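Local coordinates for lipopolysaccharide biosynthesis protein wbpB (Thermus thermophilus, PDB 3O9Z) that binds NAD and 2-oxoglutarate and probably acts as the sugar dehydrogenase in the biosynthesis of 2,3-diacetamido-2,3-dideoxy-D-mannuronic acid, at residues V223-L227 with E305-L311; Y86-R90 with E111-L115; A193-A199 with E286-V290. Residue numbers count along the deposited sequence, not the author numbering.

Interaction 1. Residues V223-L227 with E305-L311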
loop_
_atom_site.group_PDB
_atom_site.type_symbol
_atom_site.label_atom_id
_atom_site.label_comp_id
_atom_site.label_asym_id
_atom_site.label_seq_id
_atom_site.Cartn_x
_atom_site.Cartn_y
_atom_site.Cartn_z
ATOM N N VAL A 223 -28.160 -22.565 -23.197
ATOM C CA VAL A 223 -28.125 -22.215 -21.778
ATOM C C VAL A 223 -28.596 -20.809 -21.537
ATOM O O VAL A 223 -28.060 -19.883 -22.148
ATOM C CB VAL A 223 -26.673 -22.318 -21.220
ATOM C CG1 VAL A 223 -26.654 -22.141 -19.669
ATOM C CG2 VAL A 223 -26.050 -23.670 -21.618
ATOM N N ARG A 224 -29.581 -20.602 -20.671
ATOM C CA ARG A 224 -29.937 -19.242 -20.224
ATOM C C ARG A 224 -29.263 -19.103 -18.870
ATOM O O ARG A 224 -29.439 -19.985 -18.008
ATOM C CB ARG A 224 -31.450 -19.107 -20.087
ATOM C CG ARG A 224 -32.149 -19.241 -21.445
ATOM C CD ARG A 224 -33.647 -19.133 -21.284
ATOM N NE ARG A 224 -34.230 -20.347 -20.735
ATOM C CZ ARG A 224 -35.440 -20.381 -20.183
ATOM N NH1 ARG A 224 -35.956 -21.534 -19.721
ATOM N NH2 ARG A 224 -36.083 -19.234 -19.998
ATOM N N TRP A 225 -28.486 -18.037 -18.650
ATOM C CA TRP A 225 -27.718 -17.890 -17.413
ATOM C C TRP A 225 -27.960 -16.561 -16.727
ATOM O O TRP A 225 -28.250 -15.560 -17.365
ATOM C CB TRP A 225 -26.224 -18.166 -17.651
ATOM C CG TRP A 225 -25.566 -17.275 -18.693
ATOM C CD1 TRP A 225 -25.398 -17.551 -20.040
ATOM C CD2 TRP A 225 -24.986 -15.997 -18.474
ATOM N NE1 TRP A 225 -24.731 -16.511 -20.658
ATOM C CE2 TRP A 225 -24.456 -15.557 -19.709
ATOM C CE3 TRP A 225 -24.787 -15.209 -17.327
ATOM C CZ2 TRP A 225 -23.802 -14.340 -19.874
ATOM C CZ3 TRP A 225 -24.131 -13.993 -17.511
ATOM C CH2 TRP A 225 -23.656 -13.562 -18.759
ATOM N N PHE A 226 -27.842 -16.578 -15.398
ATOM C CA PHE A 226 -27.994 -15.406 -14.568
ATOM C C PHE A 226 -26.977 -15.502 -13.455
ATOM O O PHE A 226 -26.886 -16.555 -12.805
ATOM C CB PHE A 226 -29.419 -15.362 -14.004
ATOM C CG PHE A 226 -29.681 -14.174 -13.123
ATOM C CD1 PHE A 226 -30.290 -13.050 -13.656
ATOM C CD2 PHE A 226 -29.318 -14.196 -11.779
ATOM C CE1 PHE A 226 -30.547 -11.947 -12.862
ATOM C CE2 PHE A 226 -29.569 -13.081 -10.965
ATOM C CZ PHE A 226 -30.153 -11.935 -11.529
ATOM N N LEU A 227 -26.228 -14.417 -13.286
ATOM C CA LEU A 227 -25.169 -14.317 -12.273
ATOM C C LEU A 227 -25.415 -13.054 -11.423
ATOM O O LEU A 227 -25.576 -11.962 -11.982
ATOM C CB LEU A 227 -23.843 -14.189 -13.050
ATOM C CG LEU A 227 -22.669 -13.752 -12.176
ATOM C CD1 LEU A 227 -22.325 -14.755 -11.076
ATOM C CD2 LEU A 227 -21.483 -13.516 -13.151
ATOM N N GLU A 305 -37.379 -16.900 -25.927
ATOM C CA GLU A 305 -36.879 -18.261 -25.717
ATOM C C GLU A 305 -35.471 -18.261 -25.117
ATOM O O GLU A 305 -35.037 -19.269 -24.551
ATOM C CB GLU A 305 -36.938 -19.106 -26.994
ATOM C CG GLU A 305 -36.061 -18.619 -28.114
ATOM C CD GLU A 305 -36.781 -17.707 -29.098
ATOM O OE1 GLU A 305 -37.831 -17.119 -28.745
ATOM O OE2 GLU A 305 -36.252 -17.577 -30.226
ATOM N N ASN A 306 -34.781 -17.124 -25.189
ATOM C CA ASN A 306 -33.385 -17.073 -24.726
ATOM C C ASN A 306 -33.186 -16.294 -23.440
ATOM O O ASN A 306 -32.046 -16.156 -22.999
ATOM C CB ASN A 306 -32.453 -16.508 -25.797
ATOM C CG ASN A 306 -32.415 -17.372 -27.036
ATOM O OD1 ASN A 306 -32.927 -18.477 -27.041
ATOM N ND2 ASN A 306 -31.728 -16.905 -28.066
ATOM N N ARG A 307 -34.267 -15.803 -22.847
ATOM C CA ARG A 307 -34.216 -14.933 -21.691
ATOM C C ARG A 307 -34.241 -15.714 -20.381
ATOM O O ARG A 307 -35.209 -16.432 -20.122
ATOM C CB ARG A 307 -35.425 -13.986 -21.731
ATOM C CG ARG A 307 -35.416 -12.865 -20.698
ATOM C CD ARG A 307 -36.751 -12.094 -20.636
ATOM N NE ARG A 307 -37.218 -11.734 -21.969
ATOM C CZ ARG A 307 -38.458 -11.920 -22.419
ATOM N NH1 ARG A 307 -39.387 -12.477 -21.647
ATOM N NH2 ARG A 307 -38.769 -11.554 -23.655
ATOM N N HIS A 308 -33.247 -15.550 -19.505
ATOM C CA HIS A 308 -33.308 -16.225 -18.209
ATOM C C HIS A 308 -34.566 -15.820 -17.452
ATOM O O HIS A 308 -34.935 -14.666 -17.533
ATOM C CB HIS A 308 -32.023 -15.919 -17.410
ATOM C CG HIS A 308 -31.926 -16.689 -16.128
ATOM N ND1 HIS A 308 -32.666 -16.353 -15.013
ATOM C CD2 HIS A 308 -31.232 -17.806 -15.796
ATOM C CE1 HIS A 308 -32.382 -17.193 -14.030
ATOM N NE2 HIS A 308 -31.511 -18.084 -14.479
ATOM N N PRO A 309 -35.231 -16.761 -16.753
ATOM C CA PRO A 309 -36.479 -16.402 -16.057
ATOM C C PRO A 309 -36.382 -15.196 -15.137
ATOM O O PRO A 309 -37.390 -14.488 -14.948
ATOM C CB PRO A 309 -36.824 -17.672 -15.275
ATOM C CG PRO A 309 -36.217 -18.763 -16.084
ATOM C CD PRO A 309 -34.937 -18.202 -16.687
ATOM N N PHE A 310 -35.246 -14.980 -14.477
ATOM C CA PHE A 310 -35.137 -13.833 -13.576
ATOM C C PHE A 310 -35.266 -12.499 -14.323
ATOM O O PHE A 310 -35.522 -11.457 -13.712
ATOM C CB PHE A 310 -33.847 -13.896 -12.769
ATOM C CG PHE A 310 -33.848 -14.899 -11.630
ATOM C CD1 PHE A 310 -34.799 -15.914 -11.540
ATOM C CD2 PHE A 310 -32.790 -14.917 -10.723
ATOM C CE1 PHE A 310 -34.733 -16.846 -10.510
ATOM C CE2 PHE A 310 -32.723 -15.831 -9.722
ATOM C CZ PHE A 310 -33.698 -16.787 -9.571
ATOM N N LEU A 311 -35.098 -12.509 -15.642
ATOM C CA LEU A 311 -35.271 -11.275 -16.421
ATOM C C LEU A 311 -36.729 -10.925 -16.750
ATOM O O LEU A 311 -37.015 -9.914 -17.399
ATOM C CB LEU A 311 -34.448 -11.367 -17.708
ATOM C CG LEU A 311 -33.002 -10.905 -17.552
ATOM C CD1 LEU A 311 -32.382 -11.412 -16.284
ATOM C CD2 LEU A 311 -32.147 -11.175 -18.790
#
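The C-terminal tail closes over one face of the mixed sheet in the C-terminal alpha/beta domain of this Gfo/Idh/MocA-family protein, running alongside strand 221-228 where an aromatic cluster forms. Residues alternate along the strand: Arg224 and Phe226 direct their CA-to-CB bonds toward the tail, Val223 and Trp225 away from it, where Trp225 meets Phe189. His308 lies at the closest backbone approach, to Arg224. Its ring lies beneath Phe226 CB, which is 3.3 Å from the ring centroid and almost on its normal, a close CH-pi contact. Phe310 turns its edge to the face of Phe226 (centroids 5.0 Å apart, planes at 66°), and Leu311 CD1 touches Phe226 CD1 at 3.7 Å. The imidazole suits this buried place because both nitrogens are used: ND1 of His308 accepts from N of Phe310 at 3.0 Å at the start of the 3-10 turn, closed by Leu311 N to His308 O (2.9 Å), while NE2 bonds to Thr157 on the adjoining strand 152-160. Nearer the strand segment's start, the long side chain of Arg224 runs past the tail backbone until its NH2 donates to O of Arg307 at 2.9 Å, with Pro309 CD over one face of the guanidinium. The contact thus combines ring packing round Phe226 with Arg224 lying along the tail backbone; one direct hydrogen bond, side chain to carbonyl, joins the two without pairing charges.

Interaction 2. Residues Y86-R90 with E111-L115. With NAD (nicotinamide-adenine-dinucleotide), chain E.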
loop_
_atom_site.group_PDB
_atom_site.type_symbol
_atom_site.label_atom_id
_atom_site.label_comp_id
_atom_site.label_asym_id
_atom_site.label_seq_id
_atom_site.Cartn_x
_atom_site.Cartn_y
_atom_site.Cartn_z
ATOM N N TYR A 86 -1.300 -14.565 -14.591
ATOM C CA TYR A 86 -0.443 -14.783 -15.789
ATOM C C TYR A 86 1.044 -14.501 -15.437
ATOM O O TYR A 86 1.866 -15.418 -15.678
ATOM C CB TYR A 86 -0.933 -13.915 -16.958
ATOM C CG TYR A 86 0.028 -13.940 -18.134
ATOM C CD1 TYR A 86 0.176 -15.110 -18.855
ATOM C CD2 TYR A 86 0.689 -12.795 -18.529
ATOM C CE1 TYR A 86 1.040 -15.149 -19.950
ATOM C CE2 TYR A 86 1.564 -12.815 -19.639
ATOM C CZ TYR A 86 1.663 -14.005 -20.334
ATOM O OH TYR A 86 2.491 -14.065 -21.464
ATOM N N PRO A 87 1.381 -13.277 -14.934
ATOM C CA PRO A 87 2.830 -13.033 -14.738
ATOM C C PRO A 87 3.423 -13.880 -13.632
ATOM O O PRO A 87 4.661 -14.075 -13.643
ATOM C CB PRO A 87 2.938 -11.531 -14.508
ATOM C CG PRO A 87 1.541 -11.182 -13.939
ATOM C CD PRO A 87 0.603 -12.034 -14.802
ATOM N N GLN A 88 2.638 -14.319 -12.637
ATOM C CA GLN A 88 3.127 -15.219 -11.608
ATOM C C GLN A 88 3.329 -16.652 -12.073
ATOM O O GLN A 88 4.219 -17.362 -11.623
ATOM C CB GLN A 88 2.343 -15.171 -10.264
ATOM C CG GLN A 88 2.454 -13.794 -9.640
ATOM C CD GLN A 88 1.857 -13.714 -8.266
ATOM O OE1 GLN A 88 0.942 -14.445 -7.904
ATOM N NE2 GLN A 88 2.464 -12.831 -7.469
ATOM N N ILE A 89 2.460 -17.074 -13.003
ATOM C CA ILE A 89 2.701 -18.331 -13.702
ATOM C C ILE A 89 3.952 -18.172 -14.600
ATOM O O ILE A 89 4.777 -19.084 -14.549
ATOM C CB ILE A 89 1.489 -18.669 -14.573
ATOM C CG1 ILE A 89 0.256 -19.051 -13.723
ATOM C CG2 ILE A 89 1.875 -19.815 -15.530
ATOM C CD1 ILE A 89 -1.064 -18.845 -14.518
ATOM N N ARG A 90 4.192 -17.025 -15.228
ATOM C CA ARG A 90 5.446 -16.862 -16.021
ATOM C C ARG A 90 6.625 -16.974 -15.033
ATOM O O ARG A 90 7.682 -17.529 -15.379
ATOM C CB ARG A 90 5.486 -15.494 -16.687
ATOM C CG ARG A 90 4.442 -15.360 -17.797
ATOM C CD ARG A 90 4.914 -15.802 -19.133
ATOM N NE ARG A 90 6.142 -15.126 -19.557
ATOM C CZ ARG A 90 6.202 -14.092 -20.397
ATOM N NH1 ARG A 90 7.387 -13.594 -20.728
ATOM N NH2 ARG A 90 5.129 -13.548 -20.966
ATOM N N GLU A 111 -3.021 -14.830 -23.255
ATOM C CA GLU A 111 -2.175 -15.299 -22.160
ATOM C C GLU A 111 -2.120 -16.828 -22.145
ATOM O O GLU A 111 -1.060 -17.429 -21.941
ATOM C CB GLU A 111 -2.652 -14.732 -20.793
ATOM C CG GLU A 111 -2.484 -13.225 -20.746
ATOM C CD GLU A 111 -3.166 -12.583 -19.551
ATOM O OE1 GLU A 111 -4.181 -13.142 -19.102
ATOM O OE2 GLU A 111 -2.622 -11.572 -19.048
ATOM N N ILE A 112 -3.255 -17.508 -22.373
ATOM C CA ILE A 112 -3.289 -18.951 -22.513
ATOM C C ILE A 112 -2.318 -19.359 -23.660
ATOM O O ILE A 112 -1.537 -20.292 -23.417
ATOM C CB ILE A 112 -4.722 -19.476 -22.849
ATOM C CG1 ILE A 112 -5.664 -19.313 -21.635
ATOM C CG2 ILE A 112 -4.654 -20.918 -23.313
ATOM C CD1 ILE A 112 -5.434 -20.254 -20.493
ATOM N N ALA A 113 -2.372 -18.652 -24.795
ATOM C CA ALA A 113 -1.535 -19.009 -25.960
ATOM C C ALA A 113 -0.046 -18.831 -25.631
ATOM O O ALA A 113 0.782 -19.685 -25.992
ATOM C CB ALA A 113 -1.930 -18.194 -27.156
ATOM N N ARG A 114 0.309 -17.758 -24.932
ATOM C CA ARG A 114 1.703 -17.515 -24.616
ATOM C C ARG A 114 2.155 -18.531 -23.591
ATOM O O ARG A 114 3.295 -19.035 -23.654
ATOM C CB ARG A 114 1.920 -16.082 -24.118
ATOM C CG ARG A 114 1.611 -14.923 -25.034
ATOM C CD ARG A 114 2.603 -14.738 -26.176
ATOM N NE ARG A 114 1.963 -14.042 -27.297
ATOM C CZ ARG A 114 2.593 -13.614 -28.389
ATOM N NH1 ARG A 114 3.900 -13.800 -28.526
ATOM N NH2 ARG A 114 1.916 -12.993 -29.347
ATOM N N LEU A 115 1.315 -18.878 -22.608
ATOM C CA LEU A 115 1.614 -19.942 -21.673
ATOM C C LEU A 115 1.854 -21.311 -22.278
ATOM O O LEU A 115 2.756 -22.016 -21.849
ATOM C CB LEU A 115 0.627 -19.991 -20.478
ATOM C CG LEU A 115 0.521 -18.799 -19.533
ATOM C CD1 LEU A 115 -0.494 -19.257 -18.436
ATOM C CD2 LEU A 115 1.918 -18.543 -18.911
HETATM P PA NAD E . -8.092 -11.311 -1.321
HETATM O O1A NAD E . -8.681 -11.734 -0.028
HETATM O O2A NAD E . -8.209 -9.870 -1.844
HETATM O O5B NAD E . -6.579 -11.720 -1.122
HETATM C C5B NAD E . -5.730 -11.359 -2.176
HETATM C C4B NAD E . -4.273 -11.406 -1.653
HETATM O O4B NAD E . -3.329 -11.228 -2.741
HETATM C C3B NAD E . -4.049 -10.191 -0.712
HETATM O O3B NAD E . -3.572 -10.610 0.583
HETATM C C2B NAD E . -3.061 -9.287 -1.470
HETATM O O2B NAD E . -2.174 -8.529 -0.635
HETATM C C1B NAD E . -2.278 -10.406 -2.218
HETATM N N9A NAD E . -1.508 -9.832 -3.352
HETATM C C8A NAD E . -1.594 -8.682 -4.075
HETATM N N7A NAD E . -0.612 -8.612 -4.972
HETATM C C5A NAD E . 0.199 -9.703 -4.779
HETATM C C6A NAD E . 1.416 -10.193 -5.388
HETATM N N6A NAD E . 2.039 -9.464 -6.365
HETATM N N1A NAD E . 1.821 -11.350 -4.877
HETATM C C2A NAD E . 1.292 -12.111 -3.929
HETATM N N3A NAD E . 0.165 -11.657 -3.323
HETATM C C4A NAD E . -0.358 -10.511 -3.775
HETATM O O3 NAD E . -8.663 -12.261 -2.474
HETATM P PN NAD E . -9.095 -13.763 -2.472
HETATM O O1N NAD E . -10.616 -13.834 -2.342
HETATM O O2N NAD E . -8.245 -14.550 -1.514
HETATM O O5D NAD E . -8.874 -14.197 -3.994
HETATM C C5D NAD E . -7.569 -14.645 -4.261
HETATM C C4D NAD E . -7.662 -15.460 -5.564
HETATM O O4D NAD E . -8.402 -16.651 -5.214
HETATM C C3D NAD E . -8.385 -14.785 -6.738
HETATM O O3D NAD E . -7.772 -15.325 -7.952
HETATM C C2D NAD E . -9.791 -15.396 -6.618
HETATM O O2D NAD E . -10.455 -15.476 -7.870
HETATM C C1D NAD E . -9.586 -16.793 -6.021
HETATM N N1N NAD E . -10.737 -17.270 -5.255
HETATM C C2N NAD E . -11.205 -18.479 -5.479
HETATM C C3N NAD E . -12.271 -19.045 -4.810
HETATM C C7N NAD E . -12.695 -20.385 -5.254
HETATM O O7N NAD E . -11.915 -21.165 -5.841
HETATM N N7N NAD E . -13.914 -20.728 -4.856
HETATM C C4N NAD E . -12.874 -18.275 -3.806
HETATM C C5N NAD E . -12.299 -17.032 -3.531
HETATM C C6N NAD E . -11.215 -16.528 -4.245
#
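Tyr86 lays one face of its ring over the aliphatic part of Glu111: CG of Glu111 stands 3.7 Å from the centroid of the Tyr86 ring, 13° off the normal, as a CH-pi contact, and CB of Glu111 comes to 3.4 Å from CD1 of Tyr86. The two side chains belong to neighbouring helices of the NAD-binding Rossmann fold, 85-94 and 109-122, which follow strands 75-78 and 98-101 of its parallel sheet. The segments run almost exactly parallel, at 4°, as successive helices on the same side of such a sheet do. Their axes are 11.0 Å apart, a wide spacing that large side chains such as Tyr86 and Leu115 bridge. Deeper in, CD2 of Leu115 meets CE1 of Tyr86 at 3.7 Å and CG2 of Ile89 at 3.6 Å; branched aliphatic residues fit here, since Ile89 also rests on Ile78 and Ala99 of the sheet. The carboxylate of Glu111 is used elsewhere, accepting from N of Trp108, so its methylenes can serve as an apolar surface for the ring. On its other sides helix 85-94 meets the cofactor and a second subunit. Gln88 reaches the adenine, with NE2 of Gln88 3.1 Å from N1A of NAD, and Arg90 forms salt bridges with Glu64 and Asp65 of the second subunit. One turn of helix also ties Arg90 to the tyrosine: NH2 of Arg90 donates to OH of Tyr86 at 2.7 Å.

Interaction 3. Residues A193-A199 with E286-V290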
loop_
_atom_site.group_PDB
_atom_site.type_symbol
_atom_site.label_atom_id
_atom_site.label_comp_id
_atom_site.label_asym_id
_atom_site.label_seq_id
_atom_site.Cartn_x
_atom_site.Cartn_y
_atom_site.Cartn_z
ATOM N N ALA A 193 -18.697 -25.449 -20.069
ATOM C CA ALA A 193 -17.777 -25.901 -21.109
ATOM C C ALA A 193 -17.407 -27.359 -20.875
ATOM O O ALA A 193 -17.309 -28.161 -21.824
ATOM C CB ALA A 193 -16.519 -24.980 -21.159
ATOM N N TRP A 194 -17.121 -27.701 -19.629
ATOM C CA TRP A 194 -16.801 -29.087 -19.255
ATOM C C TRP A 194 -17.936 -30.062 -19.596
ATOM O O TRP A 194 -17.687 -31.142 -20.163
ATOM C CB TRP A 194 -16.502 -29.101 -17.749
ATOM C CG TRP A 194 -16.155 -30.400 -17.122
ATOM C CD1 TRP A 194 -15.109 -31.223 -17.452
ATOM C CD2 TRP A 194 -16.753 -30.942 -15.938
ATOM N NE1 TRP A 194 -15.069 -32.274 -16.557
ATOM C CE2 TRP A 194 -16.035 -32.103 -15.599
ATOM C CE3 TRP A 194 -17.792 -30.526 -15.101
ATOM C CZ2 TRP A 194 -16.381 -32.902 -14.503
ATOM C CZ3 TRP A 194 -18.126 -31.308 -13.997
ATOM C CH2 TRP A 194 -17.418 -32.486 -13.712
ATOM N N LEU A 195 -19.182 -29.689 -19.296
ATOM C CA LEU A 195 -20.317 -30.555 -19.597
ATOM C C LEU A 195 -20.709 -30.544 -21.073
ATOM O O LEU A 195 -21.071 -31.602 -21.602
ATOM C CB LEU A 195 -21.526 -30.127 -18.779
ATOM C CG LEU A 195 -21.378 -30.204 -17.251
ATOM C CD1 LEU A 195 -22.631 -29.603 -16.600
ATOM C CD2 LEU A 195 -21.189 -31.672 -16.814
ATOM N N PHE A 196 -20.636 -29.392 -21.717
ATOM C CA PHE A 196 -21.354 -29.173 -22.976
ATOM C C PHE A 196 -20.502 -28.670 -24.127
ATOM O O PHE A 196 -21.006 -28.444 -25.232
ATOM C CB PHE A 196 -22.540 -28.227 -22.780
ATOM C CG PHE A 196 -23.524 -28.667 -21.736
ATOM C CD1 PHE A 196 -24.177 -29.888 -21.855
ATOM C CD2 PHE A 196 -23.809 -27.863 -20.645
ATOM C CE1 PHE A 196 -25.120 -30.284 -20.903
ATOM C CE2 PHE A 196 -24.730 -28.226 -19.702
ATOM C CZ PHE A 196 -25.394 -29.455 -19.811
ATOM N N GLY A 197 -19.212 -28.474 -23.906
ATOM C CA GLY A 197 -18.350 -28.028 -24.999
ATOM C C GLY A 197 -18.257 -26.565 -25.349
ATOM O O GLY A 197 -18.511 -25.696 -24.520
ATOM N N ARG A 198 -17.873 -26.279 -26.588
ATOM C CA ARG A 198 -17.467 -24.955 -26.995
ATOM C C ARG A 198 -18.708 -24.112 -27.258
ATOM O O ARG A 198 -19.741 -24.618 -27.751
ATOM C CB ARG A 198 -16.671 -25.057 -28.303
ATOM C CG ARG A 198 -16.070 -23.738 -28.808
ATOM C CD ARG A 198 -15.484 -23.854 -30.241
ATOM N NE ARG A 198 -14.952 -22.575 -30.704
ATOM C CZ ARG A 198 -13.712 -22.156 -30.465
ATOM N NH1 ARG A 198 -12.866 -22.916 -29.784
ATOM N NH2 ARG A 198 -13.309 -20.974 -30.913
ATOM N N ALA A 199 -18.606 -22.817 -27.007
ATOM C CA ALA A 199 -19.688 -21.911 -27.278
ATOM C C ALA A 199 -19.699 -21.448 -28.731
ATOM O O ALA A 199 -18.796 -20.735 -29.210
ATOM C CB ALA A 199 -19.649 -20.700 -26.324
ATOM N N GLU A 286 -11.468 -22.729 -22.701
ATOM C CA GLU A 286 -12.754 -22.340 -23.260
ATOM C C GLU A 286 -13.546 -21.348 -22.408
ATOM O O GLU A 286 -14.070 -20.368 -22.913
ATOM C CB GLU A 286 -13.592 -23.576 -23.529
ATOM C CG GLU A 286 -15.026 -23.259 -24.021
ATOM C CD GLU A 286 -15.147 -22.492 -25.318
ATOM O OE1 GLU A 286 -16.256 -21.987 -25.624
ATOM O OE2 GLU A 286 -14.152 -22.343 -26.069
ATOM N N ALA A 287 -13.570 -21.592 -21.098
ATOM C CA ALA A 287 -14.305 -20.654 -20.247
ATOM C C ALA A 287 -13.651 -19.292 -20.162
ATOM O O ALA A 287 -14.319 -18.288 -20.135
ATOM C CB ALA A 287 -14.436 -21.250 -18.848
ATOM N N ILE A 288 -12.313 -19.292 -20.261
ATOM C CA ILE A 288 -11.626 -18.008 -20.384
ATOM C C ILE A 288 -11.922 -17.207 -21.667
ATOM O O ILE A 288 -12.118 -16.006 -21.670
ATOM C CB ILE A 288 -10.101 -18.228 -20.156
ATOM C CG1 ILE A 288 -9.859 -18.515 -18.657
ATOM C CG2 ILE A 288 -9.299 -17.003 -20.563
ATOM C CD1 ILE A 288 -8.560 -19.205 -18.408
ATOM N N ARG A 289 -12.089 -17.964 -22.757
ATOM C CA ARG A 289 -12.458 -17.337 -24.019
ATOM C C ARG A 289 -13.861 -16.720 -23.950
ATOM O O ARG A 289 -14.074 -15.589 -24.343
ATOM C CB ARG A 289 -12.360 -18.371 -25.143
ATOM C CG ARG A 289 -12.723 -17.774 -26.476
ATOM C CD ARG A 289 -12.794 -18.880 -27.546
ATOM N NE ARG A 289 -14.005 -19.718 -27.444
ATOM C CZ ARG A 289 -15.137 -19.451 -28.079
ATOM N NH1 ARG A 289 -15.257 -18.358 -28.825
ATOM N NH2 ARG A 289 -16.169 -20.259 -27.874
ATOM N N VAL A 290 -14.798 -17.463 -23.350
ATOM C CA VAL A 290 -16.145 -16.944 -23.153
ATOM C C VAL A 290 -16.222 -15.716 -22.243
ATOM O O VAL A 290 -16.789 -14.664 -22.566
ATOM C CB VAL A 290 -17.066 -18.033 -22.571
ATOM C CG1 VAL A 290 -18.447 -17.464 -22.285
ATOM C CG2 VAL A 290 -17.156 -19.218 -23.520
HETATM O O HOH W 1 -18.280 -22.931 -23.628
HETATM O O HOH W 2 -17.827 -18.276 -30.310
#
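Ala193, near the end of helix 186-196, sets its small methyl against helix 281-294, with CB of Ala193 3.7 Å from CG of Glu286. The helix ends at Phe196; Gly197 follows with positive phi, and at its backbone angles (83/-157) a CB would jam against the carbonyl O before it; O of Gly197 shares a water with OE1 of Glu286. Arg198 then lays its guanidinium flat on that of Arg289 (centres 3.9 Å apart, planes at 7°), while a long ion pair, 4.0 Å from NH1 of Arg198 to OE2 of Glu286, with no N-H aimed at the oxygen, eases the repulsion. Ala199, opening strand 199-207, gives its N to OE1 of Glu286 (2.9 Å) and accepts at O from NH2 of Arg289 (3.0 Å); its CB meets CG2 of Val290 at 4.0 Å. Within their helix, Arg289 and Glu286 form a two-pronged salt bridge. So aligned, the pair reads both backbone groups of Ala199, and its acid makes the stacking of two arginines tolerable.

Helix 281-294 links two sites: it carries the 286-290 segment of interaction 3, and its Ile288 CD1 packs on CD1 of Ile112 from interaction 2 at 3.9 Å, so this helix, which follows the edge strand 279-280 of the Rossmann sheet, touches Rossmann helix 109-122 and helix 186-196 of the C-terminal domain. Interactions 1 and 3 share the C-terminal sheet, centres 18 Å apart, the first on an inner strand, the second at the start of an outermost one. None is wholly core: each mixes buried and more exposed residues. Chemistry differs: an aromatic cluster with one arginine along a backbone in interaction 1, aliphatic and ring packing between helices in interaction 2, ionic and water-mediated links in interaction 3.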